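Local coordinates for protein probable LacI-family transcriptional regulator (Corynebacterium glutamicum ATCC 13032, PDB 3BIL) that probably acts as a DNA-binding transcriptional regulator of the LacI family, with a periplasmic-binding-protein-like domain of two lobes, at residues A[151-156]-A[195-200]; A[185-190]-A[242-247]; A[229-234]-A[257-262]. All coordinates share one frame; numbering follows the deposited sequence.

Interaction 1: A[151-156]-A[195-200]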
ATOM      1  N   VAL A 151       9.845  16.768   1.277  1.00 42.52           N
ATOM      2  CA  VAL A 151      10.429  15.450   1.017  1.00 41.29           C
ATOM      3  C   VAL A 151      10.053  14.902  -0.333  1.00 41.91           C
ATOM      4  O   VAL A 151       8.918  15.121  -0.813  1.00 43.27           O
ATOM      5  CB  VAL A 151      10.006  14.375   2.059  1.00 40.90           C
ATOM      6  CG1 VAL A 151      10.965  14.338   3.168  1.00 42.98           C
ATOM      7  CG2 VAL A 151       8.592  14.615   2.579  1.00 41.08           C
ATOM      8  N   ASP A 152      10.983  14.135  -0.913  1.00 42.59           N
ATOM      9  CA  ASP A 152      10.774  13.458  -2.201  1.00 45.10           C
ATOM     10  C   ASP A 152      10.684  14.408  -3.424  1.00 43.98           C
ATOM     11  O   ASP A 152      11.393  14.197  -4.393  1.00 45.08           O
ATOM     12  CB  ASP A 152       9.546  12.528  -2.150  1.00 46.75           C
ATOM     13  CG  ASP A 152       9.585  11.463  -3.219  1.00 50.54           C
ATOM     14  OD1 ASP A 152       8.603  11.372  -3.976  1.00 51.11           O
ATOM     15  OD2 ASP A 152      10.600  10.714  -3.296  1.00 51.09           O
ATOM     16  N   ARG A 153       9.826  15.430  -3.359  1.00 43.04           N
ATOM     17  CA  ARG A 153       9.670  16.423  -4.423  1.00 45.70           C
ATOM     18  C   ARG A 153      10.190  17.787  -4.015  1.00 49.51           C
ATOM     19  O   ARG A 153      10.075  18.186  -2.862  1.00 51.68           O
ATOM     20  CB  ARG A 153       8.217  16.563  -4.829  1.00 42.59           C
ATOM     21  CG  ARG A 153       7.711  15.398  -5.565  1.00 41.79           C
ATOM     22  CD  ARG A 153       6.269  15.606  -5.945  1.00 44.80           C
ATOM     23  NE  ARG A 153       5.666  14.354  -6.402  1.00 45.28           N
ATOM     24  CZ  ARG A 153       4.360  14.113  -6.450  1.00 45.31           C
ATOM     25  NH1 ARG A 153       3.489  15.050  -6.085  1.00 46.58           N
ATOM     26  NH2 ARG A 153       3.922  12.931  -6.868  1.00 44.43           N
ATOM     27  N   GLU A 154      10.741  18.500  -4.990  1.00 54.79           N
ATOM     28  CA  GLU A 154      11.415  19.778  -4.780  1.00 57.78           C
ATOM     29  C   GLU A 154      10.588  20.916  -5.385  1.00 60.28           C
ATOM     30  O   GLU A 154      10.008  20.768  -6.468  1.00 60.68           O
ATOM     31  CB  GLU A 154      12.795  19.765  -5.459  1.00 61.10           C
ATOM     32  CG  GLU A 154      13.993  19.443  -4.573  1.00 65.08           C
ATOM     33  CD  GLU A 154      15.268  20.257  -4.939  1.00 68.88           C
ATOM     34  OE1 GLU A 154      16.335  20.045  -4.307  1.00 70.81           O
ATOM     35  OE2 GLU A 154      15.220  21.111  -5.852  1.00 69.75           O
ATOM     36  N   LEU A 155      10.545  22.052  -4.688  1.00 62.56           N
ATOM     37  CA  LEU A 155       9.962  23.275  -5.241  1.00 61.77           C
ATOM     38  C   LEU A 155      10.799  23.730  -6.420  1.00 61.12           C
ATOM     39  O   LEU A 155      12.023  23.756  -6.318  1.00 56.37           O
ATOM     40  CB  LEU A 155       9.925  24.379  -4.192  1.00 64.50           C
ATOM     41  CG  LEU A 155       8.865  24.377  -3.087  1.00 64.11           C
ATOM     42  CD1 LEU A 155       9.066  25.621  -2.232  1.00 63.75           C
ATOM     43  CD2 LEU A 155       7.442  24.312  -3.639  1.00 62.19           C
ATOM     44  N   PRO A 156      10.141  24.100  -7.541  1.00 64.62           N
ATOM     45  CA  PRO A 156      10.867  24.325  -8.795  1.00 66.25           C
ATOM     46  C   PRO A 156      11.812  25.536  -8.815  1.00 69.31           C
ATOM     47  O   PRO A 156      12.562  25.671  -9.781  1.00 70.56           O
ATOM     48  CB  PRO A 156       9.746  24.487  -9.834  1.00 63.65           C
ATOM     49  CG  PRO A 156       8.576  24.975  -9.054  1.00 62.63           C
ATOM     50  CD  PRO A 156       8.690  24.340  -7.698  1.00 63.13           C
ATOM     51  N   ASP A 195       5.095  17.317 -14.450  1.00 59.06           N
ATOM     52  CA  ASP A 195       4.866  18.426 -13.516  1.00 60.79           C
ATOM     53  C   ASP A 195       5.466  18.187 -12.109  1.00 57.59           C
ATOM     54  O   ASP A 195       5.252  18.987 -11.188  1.00 53.90           O
ATOM     55  CB  ASP A 195       3.364  18.726 -13.410  1.00 64.85           C
ATOM     56  CG  ASP A 195       2.562  17.532 -12.899  1.00 70.82           C
ATOM     57  OD1 ASP A 195       3.034  16.847 -11.965  1.00 71.68           O
ATOM     58  OD2 ASP A 195       1.455  17.275 -13.428  1.00 74.05           O
ATOM     59  N   THR A 196       6.197  17.081 -11.946  1.00 54.27           N
ATOM     60  CA  THR A 196       6.916  16.801 -10.693  1.00 48.22           C
ATOM     61  C   THR A 196       8.422  16.892 -10.914  1.00 46.56           C
ATOM     62  O   THR A 196       8.925  16.549 -11.985  1.00 49.28           O
ATOM     63  CB  THR A 196       6.485  15.437 -10.026  1.00 48.21           C
ATOM     64  OG1 THR A 196       6.505  14.357 -10.978  1.00 48.94           O
ATOM     65  CG2 THR A 196       5.086  15.551  -9.481  1.00 47.55           C
ATOM     66  N   SER A 197       9.147  17.386  -9.919  1.00 44.70           N
ATOM     67  CA  SER A 197      10.597  17.440 -10.003  1.00 44.31           C
ATOM     68  C   SER A 197      11.111  16.017 -10.226  1.00 43.32           C
ATOM     69  O   SER A 197      12.052  15.762 -10.975  1.00 44.50           O
ATOM     70  CB  SER A 197      11.177  18.042  -8.719  1.00 46.84           C
ATOM     71  OG  SER A 197      10.608  17.439  -7.563  1.00 46.27           O
ATOM     72  N   THR A 198      10.444  15.102  -9.554  1.00 42.92           N
ATOM     73  CA  THR A 198      10.627  13.675  -9.675  1.00 38.76           C
ATOM     74  C   THR A 198      10.522  13.213 -11.143  1.00 39.00           C
ATOM     75  O   THR A 198      11.483  12.659 -11.711  1.00 40.09           O
ATOM     76  CB  THR A 198       9.641  13.027  -8.661  1.00 39.24           C
ATOM     77  OG1 THR A 198      10.359  12.738  -7.454  1.00 42.73           O
ATOM     78  CG2 THR A 198       8.911  11.804  -9.184  1.00 41.09           C
ATOM     79  N   GLY A 199       9.387  13.465 -11.783  1.00 37.61           N
ATOM     80  CA  GLY A 199       9.200  13.029 -13.164  1.00 35.49           C
ATOM     81  C   GLY A 199      10.258  13.536 -14.142  1.00 34.30           C
ATOM     82  O   GLY A 199      10.644  12.820 -15.069  1.00 37.40           O
ATOM     83  N   ARG A 200      10.738  14.758 -13.952  1.00 34.75           N
ATOM     84  CA  ARG A 200      11.718  15.307 -14.903  1.00 40.95           C
ATOM     85  C   ARG A 200      13.146  14.971 -14.525  1.00 40.38           C
ATOM     86  O   ARG A 200      13.898  14.501 -15.375  1.00 47.11           O
ATOM     87  CB  ARG A 200      11.520  16.807 -15.229  1.00 42.25           C
ATOM     88  CG  ARG A 200      11.260  17.710 -14.045  1.00 45.77           C
ATOM     89  CD  ARG A 200      10.865  19.124 -14.469  1.00 45.01           C
ATOM     90  NE  ARG A 200       9.573  19.475 -13.887  1.00 47.35           N
ATOM     91  CZ  ARG A 200       9.396  20.065 -12.699  1.00 45.90           C
ATOM     92  NH1 ARG A 200      10.419  20.425 -11.930  1.00 43.82           N
ATOM     93  NH2 ARG A 200       8.171  20.316 -12.288  1.00 44.78           N
TER
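Arg153 and Thr196 meet at a slant, the methyl of the threonine set against the flat end of the arginine. Thr196 CG2 sits over the centre of one guanidinium face, 3.4 Å from Arg153 CZ, and also touches Arg153 CD. The arginine arrives there as a fully extended chain from CG to NE, and a salt bridge from its NH1 to Glu106 holds the far end. Thr196 splits its two branches: the methyl faces Arg153, while OG1, placed between the backbone N and the carbonyl carbon (chi1 50°), turns back to accept from Gly199 N at 3.1 Å and is also hydrogen-bonded to Pro193 O. Thr196 thereby holds the N-cap position of helix 197-212. One residue on, Ser197 OG takes the backbone N-H of Glu154, with N and OG 2.8 Å apart and the hydrogen almost exactly on line (178°). The same OG lies 3.4 Å from Arg153 CA. Thr198 OG1 adds a looser approach, 3.5 Å from Asp152 O. A loop following strand 148-151 is thus set against the first turn of a helix from the other half of the molecule, at the interlobe cleft of the periplasmic-binding-protein fold, where relatives bind their effectors.

Interaction 2: A[185-190]-A[242-247]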
ATOM      1  N   LEU A 185      18.072  -4.194 -25.456  1.00 34.20           N
ATOM      2  CA  LEU A 185      17.665  -2.959 -26.060  1.00 28.86           C
ATOM      3  C   LEU A 185      16.708  -3.276 -27.164  1.00 29.90           C
ATOM      4  O   LEU A 185      16.806  -4.379 -27.730  1.00 35.37           O
ATOM      5  CB  LEU A 185      18.874  -2.259 -26.680  1.00 24.87           C
ATOM      6  CG  LEU A 185      20.056  -1.777 -25.852  1.00 29.20           C
ATOM      7  CD1 LEU A 185      21.039  -1.043 -26.836  1.00 28.07           C
ATOM      8  CD2 LEU A 185      19.645  -0.876 -24.627  1.00 23.02           C
ATOM      9  N   PRO A 186      15.849  -2.294 -27.557  1.00 25.74           N
ATOM     10  CA  PRO A 186      15.689  -0.944 -26.996  1.00 23.19           C
ATOM     11  C   PRO A 186      14.909  -0.873 -25.706  1.00 24.32           C
ATOM     12  O   PRO A 186      14.097  -1.759 -25.405  1.00 26.90           O
ATOM     13  CB  PRO A 186      14.912  -0.159 -28.098  1.00 21.52           C
ATOM     14  CG  PRO A 186      14.389  -1.142 -29.014  1.00 20.44           C
ATOM     15  CD  PRO A 186      15.024  -2.492 -28.763  1.00 24.05           C
ATOM     16  N   ILE A 187      15.116   0.221 -24.982  1.00 24.39           N
ATOM     17  CA  ILE A 187      14.476   0.432 -23.732  1.00 26.69           C
ATOM     18  C   ILE A 187      13.264   1.346 -23.926  1.00 31.88           C
ATOM     19  O   ILE A 187      13.369   2.422 -24.524  1.00 35.44           O
ATOM     20  CB  ILE A 187      15.467   1.062 -22.711  1.00 29.42           C
ATOM     21  CG1 ILE A 187      16.729   0.199 -22.585  1.00 30.43           C
ATOM     22  CG2 ILE A 187      14.781   1.294 -21.305  1.00 29.24           C
ATOM     23  CD1 ILE A 187      17.922   0.882 -21.904  1.00 25.34           C
ATOM     24  N   GLY A 188      12.110   0.912 -23.416  1.00 31.40           N
ATOM     25  CA  GLY A 188      10.945   1.752 -23.300  1.00 25.76           C
ATOM     26  C   GLY A 188      10.897   2.311 -21.898  1.00 24.85           C
ATOM     27  O   GLY A 188      10.510   1.629 -20.962  1.00 29.51           O
ATOM     28  N   TYR A 189      11.280   3.560 -21.733  1.00 23.39           N
ATOM     29  CA  TYR A 189      11.233   4.156 -20.417  1.00 24.22           C
ATOM     30  C   TYR A 189       9.879   4.791 -20.242  1.00 31.43           C
ATOM     31  O   TYR A 189       9.382   5.528 -21.100  1.00 35.01           O
ATOM     32  CB  TYR A 189      12.351   5.167 -20.207  1.00 20.46           C
ATOM     33  CG  TYR A 189      12.267   5.945 -18.884  1.00 22.52           C
ATOM     34  CD1 TYR A 189      12.826   5.426 -17.716  1.00 19.18           C
ATOM     35  CD2 TYR A 189      11.657   7.209 -18.813  1.00 20.24           C
ATOM     36  CE1 TYR A 189      12.761   6.104 -16.541  1.00 21.45           C
ATOM     37  CE2 TYR A 189      11.580   7.904 -17.602  1.00 15.20           C
ATOM     38  CZ  TYR A 189      12.125   7.327 -16.480  1.00 18.31           C
ATOM     39  OH  TYR A 189      12.094   7.960 -15.283  1.00 22.96           O
ATOM     40  N   LEU A 190       9.270   4.479 -19.118  1.00 35.24           N
ATOM     41  CA  LEU A 190       7.923   4.879 -18.878  1.00 35.66           C
ATOM     42  C   LEU A 190       7.977   5.952 -17.809  1.00 34.13           C
ATOM     43  O   LEU A 190       8.102   5.678 -16.623  1.00 39.72           O
ATOM     44  CB  LEU A 190       7.073   3.643 -18.526  1.00 35.75           C
ATOM     45  CG  LEU A 190       5.570   3.816 -18.334  1.00 40.48           C
ATOM     46  CD1 LEU A 190       4.928   3.993 -19.679  1.00 44.44           C
ATOM     47  CD2 LEU A 190       4.926   2.643 -17.609  1.00 38.83           C
ATOM     48  N   ALA A 242       9.879  -2.014 -27.932  1.00 26.42           N
ATOM     49  CA  ALA A 242      10.645  -2.085 -26.655  1.00 24.92           C
ATOM     50  C   ALA A 242      10.876  -3.506 -26.265  1.00 28.88           C
ATOM     51  O   ALA A 242       9.974  -4.322 -26.375  1.00 36.49           O
ATOM     52  CB  ALA A 242       9.952  -1.318 -25.494  1.00 16.76           C
ATOM     53  N   LYS A 243      12.110  -3.815 -25.874  1.00 35.45           N
ATOM     54  CA  LYS A 243      12.458  -5.135 -25.344  1.00 35.02           C
ATOM     55  C   LYS A 243      12.703  -5.046 -23.827  1.00 31.12           C
ATOM     56  O   LYS A 243      12.897  -6.061 -23.161  1.00 24.90           O
ATOM     57  CB  LYS A 243      13.628  -5.762 -26.130  1.00 36.06           C
ATOM     58  CG  LYS A 243      13.135  -6.470 -27.401  1.00 41.53           C
ATOM     59  CD  LYS A 243      14.207  -7.217 -28.186  1.00 46.43           C
ATOM     60  CE  LYS A 243      14.806  -6.296 -29.298  1.00 57.82           C
ATOM     61  NZ  LYS A 243      15.020  -6.932 -30.666  1.00 56.57           N
ATOM     62  N   THR A 244      12.646  -3.819 -23.295  1.00 26.60           N
ATOM     63  CA  THR A 244      12.785  -3.573 -21.881  1.00 21.13           C
ATOM     64  C   THR A 244      11.804  -2.485 -21.472  1.00 25.52           C
ATOM     65  O   THR A 244      11.616  -1.491 -22.184  1.00 23.99           O
ATOM     66  CB  THR A 244      14.247  -3.176 -21.495  1.00 22.78           C
ATOM     67  OG1 THR A 244      15.089  -4.345 -21.537  1.00 21.50           O
ATOM     68  CG2 THR A 244      14.347  -2.604 -20.049  1.00 20.29           C
ATOM     69  N   LEU A 245      11.149  -2.672 -20.330  1.00 22.35           N
ATOM     70  CA  LEU A 245      10.264  -1.642 -19.855  1.00 24.43           C
ATOM     71  C   LEU A 245      10.854  -1.132 -18.554  1.00 24.57           C
ATOM     72  O   LEU A 245      11.182  -1.908 -17.659  1.00 28.39           O
ATOM     73  CB  LEU A 245       8.825  -2.159 -19.736  1.00 24.69           C
ATOM     74  CG  LEU A 245       8.223  -2.608 -21.098  1.00 27.45           C
ATOM     75  CD1 LEU A 245       6.913  -3.475 -20.965  1.00 27.55           C
ATOM     76  CD2 LEU A 245       7.999  -1.405 -22.039  1.00 20.70           C
ATOM     77  N   PHE A 246      11.016   0.176 -18.460  1.00 19.37           N
ATOM     78  CA  PHE A 246      11.782   0.747 -17.402  1.00 20.51           C
ATOM     79  C   PHE A 246      10.839   1.803 -16.836  1.00 19.32           C
ATOM     80  O   PHE A 246      10.660   2.880 -17.372  1.00 24.05           O
ATOM     81  CB  PHE A 246      13.134   1.266 -17.978  1.00 18.68           C
ATOM     82  CG  PHE A 246      14.106   1.873 -16.952  1.00 18.35           C
ATOM     83  CD1 PHE A 246      15.474   1.771 -17.160  1.00 20.13           C
ATOM     84  CD2 PHE A 246      13.670   2.590 -15.861  1.00 17.99           C
ATOM     85  CE1 PHE A 246      16.362   2.334 -16.307  1.00 18.05           C
ATOM     86  CE2 PHE A 246      14.540   3.167 -15.013  1.00 18.85           C
ATOM     87  CZ  PHE A 246      15.895   3.050 -15.221  1.00 20.16           C
ATOM     88  N   ALA A 247      10.173   1.455 -15.756  1.00 21.96           N
ATOM     89  CA  ALA A 247       9.193   2.350 -15.171  1.00 21.93           C
ATOM     90  C   ALA A 247       9.929   3.335 -14.349  1.00 23.21           C
ATOM     91  O   ALA A 247      10.978   3.012 -13.819  1.00 28.83           O
ATOM     92  CB  ALA A 247       8.306   1.556 -14.280  1.00 21.55           C
TER
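Tyr189 and Phe246 form an offset edge-to-face pair, the tyrosine presenting its edge to the phenylalanine face. The ring centroids are 5.3 Å apart and the planes are inclined at 62°, and the side chains cross at a slant. Contact is made by one side of the tyrosine ring: CD1 comes to 3.5 Å from Phe246 CD2, CE1 follows close by, and Phe246 CG lies in the tyrosine plane at its edge. Paired in register on neighbouring strands, the two residues point to the same face of the sheet, and in both CG is anti to the backbone N (chi1 174° for Tyr189 and -178° for Phe246). Phe206 of helix 197-212 stacks on Tyr189, and Phe246 rests on Ala175 and Leu179 of helix 169-181. Beside the rings, Ile187 CG2 packs against Phe246 CB at 3.7 Å, the two side chains running the same way.

Strands 187-190 and 244-247 are parallel neighbours within one α/β lobe of the periplasmic-binding-protein fold, flanked by helices on both faces. Gly188 N donates to Thr244 O at 2.7 Å, Gly188 O accepts from Phe246 N, and Leu190 N reaches Phe246 O at 2.7 Å. At the strand entrance, Pro186, which follows a cis peptide, offers its O to Lys243 N at 2.9 Å and, weakly, to Thr244 N. On the other face, Ala242 CB lies 3.7 Å from Gly188 N, close against a residue with no side chain, while Leu190, Leu245 and Ala242 all reach Leu237 of helix 227-239.

Interaction 3: A[229-234]-A[257-262]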
ATOM      1  N   VAL A 229      -2.827   4.684 -17.099  1.00 40.55           N
ATOM      2  CA  VAL A 229      -1.865   5.420 -17.896  1.00 42.03           C
ATOM      3  C   VAL A 229      -0.542   4.640 -18.183  1.00 41.86           C
ATOM      4  O   VAL A 229       0.001   4.708 -19.291  1.00 38.15           O
ATOM      5  CB  VAL A 229      -1.611   6.762 -17.255  1.00 46.23           C
ATOM      6  CG1 VAL A 229      -0.435   7.495 -17.929  1.00 46.12           C
ATOM      7  CG2 VAL A 229      -2.936   7.599 -17.274  1.00 46.00           C
ATOM      8  N   GLY A 230      -0.070   3.871 -17.202  1.00 39.49           N
ATOM      9  CA  GLY A 230       1.138   3.064 -17.341  1.00 32.48           C
ATOM     10  C   GLY A 230       0.886   1.817 -18.144  1.00 35.06           C
ATOM     11  O   GLY A 230       1.702   1.423 -18.978  1.00 38.85           O
ATOM     12  N   PHE A 231      -0.251   1.187 -17.906  1.00 32.46           N
ATOM     13  CA  PHE A 231      -0.667   0.065 -18.723  1.00 30.53           C
ATOM     14  C   PHE A 231      -0.738   0.454 -20.220  1.00 30.20           C
ATOM     15  O   PHE A 231      -0.303  -0.321 -21.114  1.00 27.59           O
ATOM     16  CB  PHE A 231      -1.996  -0.547 -18.191  1.00 28.76           C
ATOM     17  CG  PHE A 231      -2.626  -1.541 -19.127  1.00 29.13           C
ATOM     18  CD1 PHE A 231      -1.913  -2.645 -19.585  1.00 26.20           C
ATOM     19  CD2 PHE A 231      -3.930  -1.358 -19.583  1.00 36.29           C
ATOM     20  CE1 PHE A 231      -2.486  -3.580 -20.496  1.00 29.04           C
ATOM     21  CE2 PHE A 231      -4.529  -2.294 -20.508  1.00 36.51           C
ATOM     22  CZ  PHE A 231      -3.794  -3.405 -20.960  1.00 29.62           C
ATOM     23  N   GLU A 232      -1.280   1.641 -20.492  1.00 33.58           N
ATOM     24  CA  GLU A 232      -1.491   2.092 -21.882  1.00 36.12           C
ATOM     25  C   GLU A 232      -0.099   2.445 -22.412  1.00 35.36           C
ATOM     26  O   GLU A 232       0.369   1.923 -23.432  1.00 32.58           O
ATOM     27  CB  GLU A 232      -2.439   3.300 -21.903  1.00 43.30           C
ATOM     28  CG  GLU A 232      -3.608   3.230 -22.913  1.00 50.98           C
ATOM     29  CD  GLU A 232      -4.470   1.949 -22.812  1.00 52.79           C
ATOM     30  OE1 GLU A 232      -4.224   0.989 -23.579  1.00 53.99           O
ATOM     31  OE2 GLU A 232      -5.404   1.905 -21.981  1.00 56.47           O
ATOM     32  N   GLY A 233       0.614   3.264 -21.657  1.00 30.45           N
ATOM     33  CA  GLY A 233       2.002   3.533 -22.002  1.00 36.36           C
ATOM     34  C   GLY A 233       2.845   2.296 -22.319  1.00 36.10           C
ATOM     35  O   GLY A 233       3.474   2.206 -23.376  1.00 38.90           O
ATOM     36  N   ALA A 234       2.867   1.331 -21.414  1.00 31.97           N
ATOM     37  CA  ALA A 234       3.758   0.207 -21.592  1.00 25.90           C
ATOM     38  C   ALA A 234       3.337  -0.630 -22.767  1.00 25.32           C
ATOM     39  O   ALA A 234       4.170  -1.194 -23.465  1.00 26.05           O
ATOM     40  CB  ALA A 234       3.799  -0.617 -20.348  1.00 29.86           C
ATOM     41  N   ILE A 257       3.779  -4.299 -15.229  1.00 33.65           N
ATOM     42  CA  ILE A 257       3.397  -5.692 -14.905  1.00 28.61           C
ATOM     43  C   ILE A 257       2.065  -6.039 -15.578  1.00 30.54           C
ATOM     44  O   ILE A 257       1.943  -7.051 -16.303  1.00 32.10           O
ATOM     45  CB  ILE A 257       3.349  -5.975 -13.373  1.00 29.10           C
ATOM     46  CG1 ILE A 257       4.757  -5.878 -12.769  1.00 27.26           C
ATOM     47  CG2 ILE A 257       2.840  -7.360 -13.117  1.00 22.03           C
ATOM     48  CD1 ILE A 257       4.822  -5.645 -11.228  1.00 24.82           C
ATOM     49  N   GLU A 258       1.071  -5.184 -15.381  1.00 29.39           N
ATOM     50  CA  GLU A 258      -0.208  -5.433 -16.001  1.00 32.71           C
ATOM     51  C   GLU A 258      -0.057  -5.612 -17.520  1.00 33.15           C
ATOM     52  O   GLU A 258      -0.596  -6.591 -18.099  1.00 37.54           O
ATOM     53  CB  GLU A 258      -1.190  -4.333 -15.655  1.00 34.44           C
ATOM     54  CG  GLU A 258      -2.568  -4.535 -16.289  1.00 35.17           C
ATOM     55  CD  GLU A 258      -3.574  -3.469 -15.851  1.00 43.71           C
ATOM     56  OE1 GLU A 258      -4.794  -3.744 -16.043  1.00 46.91           O
ATOM     57  OE2 GLU A 258      -3.152  -2.389 -15.289  1.00 39.07           O
ATOM     58  N   ALA A 259       0.686  -4.695 -18.149  1.00 29.95           N
ATOM     59  CA  ALA A 259       1.043  -4.790 -19.579  1.00 29.79           C
ATOM     60  C   ALA A 259       1.726  -6.084 -20.037  1.00 33.08           C
ATOM     61  O   ALA A 259       1.385  -6.605 -21.104  1.00 31.79           O
ATOM     62  CB  ALA A 259       1.863  -3.611 -20.002  1.00 30.26           C
ATOM     63  N   CYS A 260       2.698  -6.592 -19.275  1.00 36.48           N
ATOM     64  CA  CYS A 260       3.372  -7.860 -19.646  1.00 38.93           C
ATOM     65  C   CYS A 260       2.475  -9.046 -19.461  1.00 38.64           C
ATOM     66  O   CYS A 260       2.596 -10.050 -20.218  1.00 30.90           O
ATOM     67  CB  CYS A 260       4.638  -8.094 -18.826  1.00 36.70           C
ATOM     68  SG  CYS A 260       5.703  -6.748 -19.149  1.00 41.93           S
ATOM     69  N   HIS A 261       1.604  -8.928 -18.444  1.00 37.43           N
ATOM     70  CA  HIS A 261       0.633  -9.977 -18.122  1.00 42.79           C
ATOM     71  C   HIS A 261      -0.399 -10.029 -19.215  1.00 42.39           C
ATOM     72  O   HIS A 261      -0.540 -11.059 -19.869  1.00 45.68           O
ATOM     73  CB  HIS A 261      -0.028  -9.788 -16.738  1.00 46.92           C
ATOM     74  CG  HIS A 261      -1.114 -10.787 -16.436  1.00 50.89           C
ATOM     75  ND1 HIS A 261      -0.851 -12.101 -16.081  1.00 52.08           N
ATOM     76  CD2 HIS A 261      -2.465 -10.657 -16.427  1.00 47.90           C
ATOM     77  CE1 HIS A 261      -1.993 -12.736 -15.886  1.00 49.67           C
ATOM     78  NE2 HIS A 261      -2.985 -11.884 -16.088  1.00 49.26           N
ATOM     79  N   LYS A 262      -1.077  -8.913 -19.458  1.00 45.68           N
ATOM     80  CA  LYS A 262      -2.063  -8.860 -20.545  1.00 46.80           C
ATOM     81  C   LYS A 262      -1.505  -9.290 -21.916  1.00 43.64           C
ATOM     82  O   LYS A 262      -2.125 -10.085 -22.583  1.00 46.39           O
ATOM     83  CB  LYS A 262      -2.797  -7.510 -20.570  1.00 47.67           C
ATOM     84  CG  LYS A 262      -3.606  -7.299 -19.247  1.00 51.99           C
ATOM     85  CD  LYS A 262      -4.876  -6.385 -19.332  1.00 50.77           C
ATOM     86  CE  LYS A 262      -5.731  -6.541 -18.046  1.00 52.34           C
ATOM     87  NZ  LYS A 262      -6.303  -5.277 -17.486  1.00 50.66           N
TER
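Phe231 reaches across from helix 227-239 and lays its ring among Glu258, Ala259 and Lys262. The carboxylate of Glu258 is stacked over one face, its plane only 19° from that of the ring; CD stands 3.9 Å from Phe231 CG, and OE2 comes close to Phe231 CB. At the ring's rim, Ala259 CA lies in the plane and Ala259 N approaches CD1 at 3.6 Å, so the ring abuts the backbone of the second helix directly. The aliphatic part of Lys262 crosses at about a right angle, with CD 3.6 Å from Phe231 CZ. Its ammonium rises over the same face as the carboxylate as a cation-pi partner, NZ being 4.9 Å from the centroid and 22° off the normal. Deeper in, Ala234 CB and Ala259 CB touch at 3.6 Å, and these small side chains let the helices come within 8.3 Å at their axes.

The groups around the ring are themselves tied together. One turn apart on their helix, Glu258 and Lys262 form a salt bridge, NZ to OE1 at 2.6 Å, using the anti lone pair of that oxygen. OE2 is engaged by Gln227, at the start of the helix that carries Phe231, so the carboxylate is gripped from both helices.

Helices 227-239 and 250-262 cross at -53° here and pack side by side on the face of the sheet that carries Leu190 and Leu245; strand 244-247 comes between them in sequence. Leu284 of the second subunit packs on Glu258, and Gln285 of that subunit on His261.

How the interactions relate
Interactions 2 and 3 belong to the same lobe, their centres 12 Å apart, and they touch: Leu190 of strand 187-190 packs on the backbone of helix 227-239, and Leu245 on Cys260. Strand 244-247 follows helix 227-239 and leads into helix 250-262, so interaction 3 stacks the helices over the sheet to which interaction 2 contributes two neighbouring strands. Interaction 1 lies 23 Å from interaction 2 and 24 Å from interaction 3, at the junction with the other lobe; its helix 197-212 follows strand 187-190. Along the chain, interaction 1 alternates with interaction 2 and closes before interaction 3 opens. The lobe therefore meets the other lobe at interaction 1 and the second subunit at helix 250-262.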